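Local coordinates for protein ESSB (Geobacillus thermodenitrificans, PDB 2YNQ) that is an integral membrane component of the type VII (ESS) secretion system, represented by its all-helical extracellular fragment, and probably self-associates as part of that machinery, at residues Trp81-Gly85 / Arg86-Glu90; Tyr141-Glu144 / Arg145-Glu149; Glu37-Pro40 / Tyr41-Tyr45; Glu133-Gln136 / Glu137-Glu140. One frame throughout, in Å; residues are numbered along the deposited sequence.

Interaction 1 (Trp81-Gly85 / Arg86-Glu90); sequences WIYIG and RSQSE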
loop_
_atom_site.group_PDB
_atom_site.type_symbol
_atom_site.label_atom_id
_atom_site.label_comp_id
_atom_site.label_asym_id
_atom_site.label_seq_id
_atom_site.Cartn_x
_atom_site.Cartn_y
_atom_site.Cartn_z
ATOM N N TRP D 81 -9.707 4.687 -8.563
ATOM C CA TRP D 81 -8.415 4.977 -7.953
ATOM C C TRP D 81 -8.398 6.282 -7.179
ATOM O O TRP D 81 -7.699 6.400 -6.164
ATOM C CB TRP D 81 -7.284 4.904 -8.991
ATOM C CG TRP D 81 -7.004 3.460 -9.332
ATOM C CD1 TRP D 81 -7.312 2.809 -10.495
ATOM C CD2 TRP D 81 -6.423 2.471 -8.454
ATOM N NE1 TRP D 81 -6.942 1.481 -10.401
ATOM C CE2 TRP D 81 -6.378 1.257 -9.166
ATOM C CE3 TRP D 81 -5.923 2.507 -7.143
ATOM C CZ2 TRP D 81 -5.862 0.076 -8.607
ATOM C CZ3 TRP D 81 -5.409 1.336 -6.587
ATOM C CH2 TRP D 81 -5.383 0.137 -7.322
ATOM N N ILE D 82 -9.181 7.255 -7.637
ATOM C CA ILE D 82 -9.271 8.510 -6.935
ATOM C C ILE D 82 -9.938 8.282 -5.568
ATOM O O ILE D 82 -9.474 8.814 -4.540
ATOM C CB ILE D 82 -10.030 9.582 -7.759
ATOM C CG1 ILE D 82 -9.209 10.000 -8.991
ATOM C CG2 ILE D 82 -10.384 10.783 -6.867
ATOM C CD1 ILE D 82 -9.992 10.810 -10.081
ATOM N N TYR D 83 -11.000 7.482 -5.538
ATOM C CA TYR D 83 -11.641 7.190 -4.239
ATOM C C TYR D 83 -10.786 6.335 -3.336
ATOM O O TYR D 83 -10.787 6.523 -2.105
ATOM C CB TYR D 83 -12.987 6.497 -4.387
ATOM C CG TYR D 83 -14.021 7.259 -5.160
ATOM C CD1 TYR D 83 -14.230 8.626 -4.959
ATOM C CD2 TYR D 83 -14.833 6.587 -6.074
ATOM C CE1 TYR D 83 -15.211 9.311 -5.694
ATOM C CE2 TYR D 83 -15.807 7.245 -6.792
ATOM C CZ TYR D 83 -15.989 8.608 -6.603
ATOM O OH TYR D 83 -16.986 9.223 -7.335
ATOM N N ILE D 84 -10.094 5.361 -3.919
ATOM C CA ILE D 84 -9.119 4.617 -3.137
ATOM C C ILE D 84 -8.143 5.626 -2.553
ATOM O O ILE D 84 -7.883 5.603 -1.355
ATOM C CB ILE D 84 -8.330 3.579 -3.953
ATOM C CG1 ILE D 84 -9.210 2.374 -4.321
ATOM C CG2 ILE D 84 -7.100 3.153 -3.176
ATOM C CD1 ILE D 84 -9.618 1.425 -3.127
ATOM N N GLY D 85 -7.628 6.537 -3.385
ATOM C CA GLY D 85 -6.649 7.530 -2.909
ATOM C C GLY D 85 -7.187 8.431 -1.801
ATOM O O GLY D 85 -6.447 8.841 -0.918
ATOM N N ARG D 86 -8.483 8.740 -1.844
ATOM C CA ARG D 86 -9.081 9.644 -0.862
ATOM C C ARG D 86 -9.614 8.870 0.338
ATOM O O ARG D 86 -10.237 9.443 1.218
ATOM C CB ARG D 86 -10.194 10.501 -1.485
ATOM C CG ARG D 86 -9.695 11.450 -2.528
ATOM C CD ARG D 86 -10.764 12.323 -3.163
ATOM N NE ARG D 86 -10.123 13.425 -3.906
ATOM C CZ ARG D 86 -10.757 14.477 -4.418
ATOM N NH1 ARG D 86 -12.073 14.610 -4.288
ATOM N NH2 ARG D 86 -10.062 15.416 -5.050
ATOM N N SER D 87 -9.344 7.575 0.383
ATOM C CA SER D 87 -9.799 6.734 1.486
ATOM C C SER D 87 -11.324 6.691 1.560
ATOM O O SER D 87 -11.903 6.738 2.641
ATOM C CB SER D 87 -9.207 7.219 2.825
ATOM O OG SER D 87 -7.789 7.161 2.791
ATOM N N GLN D 88 -11.962 6.634 0.405
ATOM C CA GLN D 88 -13.399 6.483 0.323
ATOM C C GLN D 88 -13.635 5.083 -0.205
ATOM O O GLN D 88 -14.128 4.889 -1.329
ATOM C CB GLN D 88 -14.006 7.554 -0.583
ATOM C CG GLN D 88 -13.961 8.950 0.040
ATOM C CD GLN D 88 -14.335 10.060 -0.965
ATOM O OE1 GLN D 88 -13.457 10.623 -1.632
ATOM N NE2 GLN D 88 -15.639 10.350 -1.092
ATOM N N SER D 89 -13.244 4.099 0.610
ATOM C CA SER D 89 -13.233 2.685 0.158
ATOM C C SER D 89 -14.635 2.190 -0.161
ATOM O O SER D 89 -14.813 1.412 -1.089
ATOM C CB SER D 89 -12.561 1.762 1.186
ATOM O OG SER D 89 -13.068 2.032 2.486
ATOM N N GLU D 90 -15.622 2.675 0.585
ATOM C CA GLU D 90 -17.034 2.344 0.317
ATOM C C GLU D 90 -17.445 2.733 -1.102
ATOM O O GLU D 90 -18.065 1.948 -1.827
ATOM C CB GLU D 90 -17.925 2.996 1.369
ATOM C CG GLU D 90 -17.649 2.374 2.736
ATOM C CD GLU D 90 -18.015 3.250 3.906
ATOM O OE1 GLU D 90 -17.426 4.313 4.080
ATOM O OE2 GLU D 90 -18.887 2.851 4.690
#
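Arg-86 folds back along Ile-82 where helix 75-85 ends in a Schellman motif. Ser-87, with positive phi (62°), is the C-prime residue of the motif. Gln-88 N reaches back to Tyr-83 O at 2.8 Å in a nearly straight bond, and Ser-87 N bonds Ile-84 O at 3.0 Å. Arg-86 N keeps a helical bond to Ile-82 O (2.9 Å) and adds only a weak one to Tyr-83 O. Along the Arg-86 side chain, CB lies 3.6 Å from Ile-82 O and CG comes closer still, 3.3 Å from the same oxygen. CD and NE then run past the CG2 methyl of Ile-82, NE at 4.0 Å, and this methyl sits over one face of the guanidinium. With CG anti to the carbonyl carbon (chi1 -65°) and the chain extended from CG to NE, the two side chains lie alongside each other and point the same way. The guanidinium is thereby carried out from the flank of the helix toward the loop after helix 24-31: NH1 bonds Tyr-34 O, NH2 makes a weak bond to Leu-31 O and NE a weak one to Tyr-51 OH. Cut back to an alanine, this position would probably leave Tyr-34 O without its charged donor and remove the chain that packs on Ile-82 CG2, unfastening the helix end from that loop. Beyond the turn, Gln-88, the N-cap residue of helix 89-99, slants across Tyr-83, its amide 71° from the ring plane and its OE1 4.0 Å from Tyr-83 CD1.

Interaction 2 (Tyr141-Glu144 / Arg145-Glu149); sequences YERE and RKESE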
loop_
_atom_site.group_PDB
_atom_site.type_symbol
_atom_site.label_atom_id
_atom_site.label_comp_id
_atom_site.label_asym_id
_atom_site.label_seq_id
_atom_site.Cartn_x
_atom_site.Cartn_y
_atom_site.Cartn_z
ATOM N N TYR D 141 -13.864 -14.549 -3.450
ATOM C CA TYR D 141 -13.266 -14.013 -4.687
ATOM C C TYR D 141 -11.901 -14.615 -4.937
ATOM O O TYR D 141 -11.553 -14.954 -6.070
ATOM C CB TYR D 141 -13.139 -12.496 -4.652
ATOM C CG TYR D 141 -14.427 -11.757 -4.846
ATOM C CD1 TYR D 141 -15.162 -11.889 -6.021
ATOM C CD2 TYR D 141 -14.905 -10.899 -3.861
ATOM C CE1 TYR D 141 -16.368 -11.201 -6.199
ATOM C CE2 TYR D 141 -16.095 -10.211 -4.027
ATOM C CZ TYR D 141 -16.821 -10.371 -5.193
ATOM O OH TYR D 141 -17.988 -9.678 -5.341
ATOM N N GLU D 142 -11.127 -14.752 -3.874
ATOM C CA GLU D 142 -9.843 -15.416 -3.977
ATOM C C GLU D 142 -9.986 -16.847 -4.491
ATOM O O GLU D 142 -9.179 -17.299 -5.312
ATOM C CB GLU D 142 -9.121 -15.373 -2.642
ATOM C CG GLU D 142 -8.433 -14.046 -2.381
ATOM C CD GLU D 142 -7.291 -13.816 -3.350
ATOM O OE1 GLU D 142 -7.565 -13.355 -4.474
ATOM O OE2 GLU D 142 -6.129 -14.135 -3.004
ATOM N N ARG D 143 -11.021 -17.549 -4.027
ATOM C CA ARG D 143 -11.297 -18.894 -4.521
ATOM C C ARG D 143 -11.610 -18.835 -6.015
ATOM O O ARG D 143 -11.141 -19.680 -6.783
ATOM C CB ARG D 143 -12.439 -19.555 -3.737
ATOM C CG ARG D 143 -12.627 -21.030 -4.044
ATOM C CD ARG D 143 -13.529 -21.714 -3.023
ATOM N NE ARG D 143 -12.934 -21.770 -1.682
ATOM C CZ ARG D 143 -13.303 -21.001 -0.659
ATOM N NH1 ARG D 143 -14.280 -20.112 -0.803
ATOM N NH2 ARG D 143 -12.697 -21.134 0.516
ATOM N N GLU D 144 -12.377 -17.823 -6.425
ATOM C CA GLU D 144 -12.738 -17.660 -7.838
ATOM C C GLU D 144 -11.535 -17.379 -8.741
ATOM O O GLU D 144 -11.449 -17.932 -9.850
ATOM C CB GLU D 144 -13.822 -16.599 -8.022
ATOM C CG GLU D 144 -15.211 -17.119 -7.721
ATOM C CD GLU D 144 -16.272 -16.041 -7.751
ATOM O OE1 GLU D 144 -15.956 -14.875 -8.082
ATOM O OE2 GLU D 144 -17.437 -16.367 -7.435
ATOM N N ARG D 145 -10.616 -16.542 -8.256
ATOM C CA ARG D 145 -9.387 -16.245 -8.980
ATOM C C ARG D 145 -8.570 -17.514 -9.192
ATOM O O ARG D 145 -8.124 -17.796 -10.308
ATOM C CB ARG D 145 -8.556 -15.191 -8.250
ATOM C CG ARG D 145 -7.322 -14.745 -9.022
ATOM C CD ARG D 145 -6.455 -13.752 -8.237
ATOM N NE ARG D 145 -6.123 -14.222 -6.888
ATOM C CZ ARG D 145 -5.323 -15.251 -6.610
ATOM N NH1 ARG D 145 -4.761 -15.954 -7.585
ATOM N NH2 ARG D 145 -5.096 -15.588 -5.349
ATOM N N LYS D 146 -8.396 -18.280 -8.117
ATOM C CA LYS D 146 -7.620 -19.516 -8.162
ATOM C C LYS D 146 -8.172 -20.521 -9.181
ATOM O O LYS D 146 -7.408 -21.138 -9.927
ATOM C CB LYS D 146 -7.514 -20.130 -6.761
ATOM C CG LYS D 146 -6.197 -19.819 -6.041
ATOM C CD LYS D 146 -6.272 -20.060 -4.530
ATOM C CE LYS D 146 -6.847 -18.836 -3.808
ATOM N NZ LYS D 146 -6.869 -18.948 -2.325
ATOM N N GLU D 147 -9.494 -20.662 -9.223
ATOM C CA GLU D 147 -10.165 -21.564 -10.167
ATOM C C GLU D 147 -10.074 -21.100 -11.625
ATOM O O GLU D 147 -9.960 -21.925 -12.544
ATOM C CB GLU D 147 -11.623 -21.787 -9.756
ATOM C CG GLU D 147 -11.795 -22.891 -8.710
ATOM C CD GLU D 147 -13.167 -22.883 -8.048
ATOM O OE1 GLU D 147 -14.185 -22.741 -8.765
ATOM O OE2 GLU D 147 -13.226 -23.029 -6.805
ATOM N N SER D 148 -10.133 -19.783 -11.827
ATOM C CA SER D 148 -9.888 -19.192 -13.135
ATOM C C SER D 148 -8.492 -19.578 -13.622
ATOM O O SER D 148 -8.341 -20.098 -14.732
ATOM C CB SER D 148 -10.042 -17.671 -13.076
ATOM O OG SER D 148 -9.596 -17.062 -14.274
ATOM N N GLU D 149 -7.488 -19.352 -12.774
ATOM C CA GLU D 149 -6.095 -19.651 -13.111
ATOM C C GLU D 149 -5.844 -21.144 -13.330
ATOM O O GLU D 149 -5.013 -21.525 -14.163
ATOM C CB GLU D 149 -5.147 -19.078 -12.057
ATOM C CG GLU D 149 -5.053 -17.555 -12.097
ATOM C CD GLU D 149 -4.082 -16.978 -11.079
ATOM O OE1 GLU D 149 -3.215 -17.730 -10.576
ATOM O OE2 GLU D 149 -4.183 -15.765 -10.790
#
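Glu-142 lays its carboxylate beside the guanidinium of Arg-145, both side chains pointing the same way from one face of helix 124-152, in an i to i+3 salt bridge that extends to Glu-149 as a network. The grip is side-on and two-pronged: Arg-145 NE bonds Glu-142 OE1 at 2.9 Å and Arg-145 NH2 bonds Glu-142 OE2 at 2.9 Å. Both oxygens lie near the guanidinium plane, but the two flat groups are twisted 47° apart. OE1 is met on its syn side, somewhat out of the carboxylate plane, and OE2 from above that plane. Bends in both chains bring the charges together, Glu-142 turning at chi2 (-66°) and Arg-145 at chi3. Two bonds from one acid should hold the guanidinium against rotation and leave NH1 directed at Glu-149 OE2, a longer bond of 3.3 Å one helical turn on. The network continues across the dimer, where Arg-145 NH2 also forms a salt bridge with Glu-60 of the second subunit, and Glu-142 packs on Thr-58 of that subunit. Arg-145 consequently joins two acids of its own helix to one of the partner chain. On another face of the helix, Arg-143 turns its guanidinium to Glu-140 and lies alongside Glu-147 through its aliphatic part, Arg-143 CG sitting 3.5 Å from Glu-147 OE2.

Interaction 3 (Glu37-Pro40 / Tyr41-Tyr45); sequences EDMP and YVIQY
Pro-40 O accepts Gln-44 N at 2.9 Å, almost straight, and so opens the backbone bonding of helix 41-53, with Pro-40 itself at the N-cap position. Ile-43 N makes a shorter but strongly bent, weak bond of 2.8 Å to the same oxygen, Pro-40 O.

The apolar contacts centre on Ile-43. Its CG2 methyl lies 3.8 Å from Met-39 SD and also touches Met-39 CG, the two side chains crossing at about a right angle. The other branch, CG1, runs alongside the proline ring, 3.9 Å from Pro-40 CD. Because CG1 stands anti to the carbonyl carbon (chi1 -56°) and CG2 anti to the backbone N, one isoleucine addresses both loop residues. Tyr-12 of helix 7-19 and Leu-31 of helix 24-31 pack on Met-39 and Ile-43.

Among the polar side chains, Gln-44 returns over the loop 37-40: its CG lies 3.7 Å from Met-39 CB, and its CD 3.6 Å from Met-39 O. The amide is fixed by two bonds made by NE2, to Pro-36 O and to the carboxylate of Glu-75. A leucine in place of Gln-44 would probably leave Pro-36 O and Glu-75 without this donor, freeing the loop ahead of the helix to shift. The chemistry thus divides the work: Met-39 and Ile-43 face the neighbouring helices with hydrocarbon and sulfur, while the buried glutamine amide satisfies polar atoms of the loop and of helix 75-85.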
loop_
_atom_site.group_PDB
_atom_site.type_symbol
_atom_site.label_atom_id
_atom_site.label_comp_id
_atom_site.label_asym_id
_atom_site.label_seq_id
_atom_site.Cartn_x
_atom_site.Cartn_y
_atom_site.Cartn_z
ATOM N N GLU D 37 -16.045 13.613 -10.030
ATOM C CA GLU D 37 -17.048 13.266 -11.023
ATOM C C GLU D 37 -17.287 14.424 -12.006
ATOM O O GLU D 37 -17.680 14.206 -13.142
ATOM C CB GLU D 37 -18.365 12.822 -10.354
ATOM C CG GLU D 37 -18.241 11.663 -9.331
ATOM C CD GLU D 37 -17.671 12.107 -7.960
ATOM O OE1 GLU D 37 -17.704 13.307 -7.615
ATOM O OE2 GLU D 37 -17.170 11.249 -7.203
ATOM N N ASP D 38 -17.039 15.656 -11.574
ATOM C CA ASP D 38 -17.253 16.787 -12.467
ATOM C C ASP D 38 -15.995 17.288 -13.188
ATOM O O ASP D 38 -16.058 18.241 -13.962
ATOM C CB ASP D 38 -17.947 17.956 -11.757
ATOM C CG ASP D 38 -18.833 18.742 -12.714
ATOM O OD1 ASP D 38 -19.721 18.083 -13.323
ATOM O OD2 ASP D 38 -18.622 19.981 -12.896
ATOM N N MET D 39 -14.862 16.651 -12.934
ATOM C CA MET D 39 -13.623 17.062 -13.555
ATOM C C MET D 39 -13.594 16.725 -15.041
ATOM O O MET D 39 -14.135 15.698 -15.454
ATOM C CB MET D 39 -12.463 16.375 -12.850
ATOM C CG MET D 39 -12.060 17.044 -11.571
ATOM S SD MET D 39 -10.875 16.055 -10.656
ATOM C CE MET D 39 -10.789 17.020 -9.143
ATOM N N PRO D 40 -12.951 17.570 -15.857
ATOM C CA PRO D 40 -12.690 17.138 -17.219
ATOM C C PRO D 40 -11.832 15.869 -17.222
ATOM O O PRO D 40 -11.006 15.641 -16.316
ATOM C CB PRO D 40 -11.903 18.307 -17.800
ATOM C CG PRO D 40 -12.359 19.480 -16.984
ATOM C CD PRO D 40 -12.452 18.928 -15.614
ATOM N N TYR D 41 -12.030 15.055 -18.246
ATOM C CA TYR D 41 -11.390 13.760 -18.367
ATOM C C TYR D 41 -9.860 13.826 -18.227
ATOM O O TYR D 41 -9.258 13.022 -17.509
ATOM C CB TYR D 41 -11.858 13.111 -19.677
ATOM C CG TYR D 41 -11.243 11.769 -19.989
ATOM C CD1 TYR D 41 -11.600 10.626 -19.267
ATOM C CD2 TYR D 41 -10.309 11.639 -21.012
ATOM C CE1 TYR D 41 -11.038 9.397 -19.559
ATOM C CE2 TYR D 41 -9.745 10.406 -21.306
ATOM C CZ TYR D 41 -10.108 9.296 -20.577
ATOM O OH TYR D 41 -9.543 8.080 -20.875
ATOM N N VAL D 42 -9.221 14.820 -18.836
ATOM C CA VAL D 42 -7.776 14.965 -18.681
ATOM C C VAL D 42 -7.398 15.234 -17.218
ATOM O O VAL D 42 -6.336 14.806 -16.763
ATOM C CB VAL D 42 -7.190 16.050 -19.649
ATOM C CG1 VAL D 42 -7.754 17.452 -19.365
ATOM C CG2 VAL D 42 -5.651 16.055 -19.633
ATOM N N ILE D 43 -8.257 15.933 -16.473
ATOM C CA ILE D 43 -7.953 16.252 -15.079
ATOM C C ILE D 43 -8.191 15.004 -14.202
ATOM O O ILE D 43 -7.376 14.677 -13.339
ATOM C CB ILE D 43 -8.749 17.494 -14.571
ATOM C CG1 ILE D 43 -8.513 18.734 -15.470
ATOM C CG2 ILE D 43 -8.475 17.766 -13.101
ATOM C CD1 ILE D 43 -7.057 19.202 -15.639
ATOM N N GLN D 44 -9.287 14.289 -14.452
ATOM C CA GLN D 44 -9.452 12.977 -13.851
ATOM C C GLN D 44 -8.203 12.105 -14.071
ATOM O O GLN D 44 -7.767 11.403 -13.155
ATOM C CB GLN D 44 -10.701 12.279 -14.402
ATOM C CG GLN D 44 -12.025 12.917 -13.988
ATOM C CD GLN D 44 -13.194 12.289 -14.719
ATOM O OE1 GLN D 44 -13.041 11.802 -15.841
ATOM N NE2 GLN D 44 -14.370 12.301 -14.096
ATOM N N TYR D 45 -7.631 12.175 -15.280
ATOM C CA TYR D 45 -6.433 11.416 -15.644
ATOM C C TYR D 45 -5.249 11.798 -14.778
ATOM O O TYR D 45 -4.539 10.923 -14.266
ATOM C CB TYR D 45 -6.072 11.639 -17.122
ATOM C CG TYR D 45 -4.707 11.102 -17.504
ATOM C CD1 TYR D 45 -4.475 9.732 -17.561
ATOM C CD2 TYR D 45 -3.638 11.965 -17.792
ATOM C CE1 TYR D 45 -3.213 9.230 -17.894
ATOM C CE2 TYR D 45 -2.370 11.478 -18.129
ATOM C CZ TYR D 45 -2.159 10.103 -18.182
ATOM O OH TYR D 45 -0.913 9.568 -18.512
#

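Interaction 4 (Glu133-Gln136 / Glu137-Glu140); sequences EIDQ and EIKE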
loop_
_atom_site.group_PDB
_atom_site.type_symbol
_atom_site.label_atom_id
_atom_site.label_comp_id
_atom_site.label_asym_id
_atom_site.label_seq_id
_atom_site.Cartn_x
_atom_site.Cartn_y
_atom_site.Cartn_z
ATOM N N GLU D 133 -17.543 -11.065 7.896
ATOM C CA GLU D 133 -18.259 -10.951 6.627
ATOM C C GLU D 133 -17.306 -10.587 5.475
ATOM O O GLU D 133 -17.422 -11.129 4.369
ATOM C CB GLU D 133 -19.364 -9.898 6.700
ATOM C CG GLU D 133 -20.502 -10.176 7.680
ATOM C CD GLU D 133 -21.557 -9.066 7.686
ATOM O OE1 GLU D 133 -21.571 -8.221 6.749
ATOM O OE2 GLU D 133 -22.378 -9.043 8.634
ATOM N N ILE D 134 -16.364 -9.680 5.734
ATOM C CA ILE D 134 -15.485 -9.164 4.672
ATOM C C ILE D 134 -14.488 -10.209 4.238
ATOM O O ILE D 134 -14.289 -10.435 3.054
ATOM C CB ILE D 134 -14.767 -7.838 5.087
ATOM C CG1 ILE D 134 -15.742 -6.666 4.999
ATOM C CG2 ILE D 134 -13.560 -7.559 4.207
ATOM C CD1 ILE D 134 -15.356 -5.492 5.856
ATOM N N ASP D 135 -13.873 -10.851 5.219
ATOM C CA ASP D 135 -12.884 -11.875 4.956
ATOM C C ASP D 135 -13.475 -13.055 4.201
ATOM O O ASP D 135 -12.810 -13.662 3.360
ATOM C CB ASP D 135 -12.251 -12.318 6.269
ATOM C CG ASP D 135 -11.282 -11.295 6.806
ATOM O OD1 ASP D 135 -10.414 -10.822 6.028
ATOM O OD2 ASP D 135 -11.380 -10.976 8.005
ATOM N N GLN D 136 -14.733 -13.358 4.498
ATOM C CA GLN D 136 -15.463 -14.411 3.812
ATOM C C GLN D 136 -15.695 -14.042 2.345
ATOM O O GLN D 136 -15.481 -14.861 1.447
ATOM C CB GLN D 136 -16.771 -14.731 4.571
ATOM C CG GLN D 136 -17.618 -15.886 4.003
ATOM C CD GLN D 136 -16.802 -17.129 3.640
ATOM O OE1 GLN D 136 -16.578 -17.414 2.453
ATOM N NE2 GLN D 136 -16.344 -17.863 4.660
ATOM N N GLU D 137 -16.095 -12.798 2.097
ATOM C CA GLU D 137 -16.214 -12.307 0.719
ATOM C C GLU D 137 -14.884 -12.286 -0.040
ATOM O O GLU D 137 -14.811 -12.679 -1.213
ATOM C CB GLU D 137 -16.851 -10.933 0.684
ATOM C CG GLU D 137 -17.191 -10.511 -0.707
ATOM C CD GLU D 137 -18.087 -9.308 -0.753
ATOM O OE1 GLU D 137 -18.327 -8.697 0.315
ATOM O OE2 GLU D 137 -18.555 -8.981 -1.867
ATOM N N ILE D 138 -13.832 -11.837 0.632
ATOM C CA ILE D 138 -12.506 -11.824 0.023
ATOM C C ILE D 138 -12.106 -13.250 -0.343
ATOM O O ILE D 138 -11.708 -13.508 -1.477
ATOM C CB ILE D 138 -11.451 -11.166 0.949
ATOM C CG1 ILE D 138 -11.611 -9.641 0.920
ATOM C CG2 ILE D 138 -10.028 -11.584 0.539
ATOM C CD1 ILE D 138 -11.007 -8.933 2.109
ATOM N N LYS D 139 -12.248 -14.172 0.609
ATOM C CA LYS D 139 -11.872 -15.563 0.365
ATOM C C LYS D 139 -12.678 -16.180 -0.776
ATOM O O LYS D 139 -12.133 -16.908 -1.604
ATOM C CB LYS D 139 -11.959 -16.413 1.633
ATOM C CG LYS D 139 -11.042 -17.616 1.554
ATOM C CD LYS D 139 -10.950 -18.410 2.849
ATOM C CE LYS D 139 -9.900 -19.502 2.681
ATOM N NZ LYS D 139 -9.824 -20.374 3.878
ATOM N N GLU D 140 -13.963 -15.844 -0.842
ATOM C CA GLU D 140 -14.800 -16.270 -1.954
ATOM C C GLU D 140 -14.226 -15.837 -3.319
ATOM O O GLU D 140 -14.099 -16.671 -4.225
ATOM C CB GLU D 140 -16.255 -15.806 -1.754
ATOM C CG GLU D 140 -17.285 -16.660 -2.493
ATOM C CD GLU D 140 -16.980 -18.160 -2.388
ATOM O OE1 GLU D 140 -16.979 -18.685 -1.249
ATOM O OE2 GLU D 140 -16.727 -18.817 -3.435
#
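Ile-134 and Ile-138, one turn apart, share nearly the same conformation, with CG1 anti to the carbonyl carbon (chi1 -76° in Ile-138) and CG2 anti to the backbone N. In Ile-138 this places CG1 toward the preceding turn and, with chi2 extended, its CD1 meets the CG2 methyl of Ile-134 at 3.6 Å, the two branched chains passing each other at a slant. CG1 of Ile-138 also rests 3.5 Å from Ile-134 O, the carbonyl that accepts Ile-138 N at 2.8 Å. These isoleucines belong to the apolar side that helix 124-152 turns to helix 102-118, a helical hairpin in which Ile-138 packs on Leu-109 and Leu-110 and Ile-134 on Tyr-112. Elsewhere on the helix Gln-136 and Glu-140 run side by side, each bent in the same sense at chi2, with amide and carboxylate planes 21° apart. Their OE1 atoms stop 3.9 Å from each other, and Glu-140 OE1 turns to a salt bridge with Arg-143. Glu-137 is instead extended; its CB lies 3.5 Å from Ile-134 O, and its carboxylate reaches Arg-97 of helix 89-99 in a salt bridge through OE2.

Overall arrangement
Along the chain the order is interaction 3, interaction 1, interaction 4, interaction 2. Interactions 3 and 1 mark helix ends, the start of helix 41-53 and the turn from helix 75-85 to helix 89-99; their centres are 15 Å apart and they touch where Ile-82 packs on the backbone of Gln-44. Interactions 4 and 2 adjoin on the long helix 124-152, with centres 13 Å apart. Interaction 3 lies on the opposite side of the chain's centre from this pair, with centres 33 to 34 Å apart, while interaction 1 sits near the middle. The fragment thus runs from a series of shorter helices to the long helix 124-152, whose later part, at interaction 2, meets the second subunit.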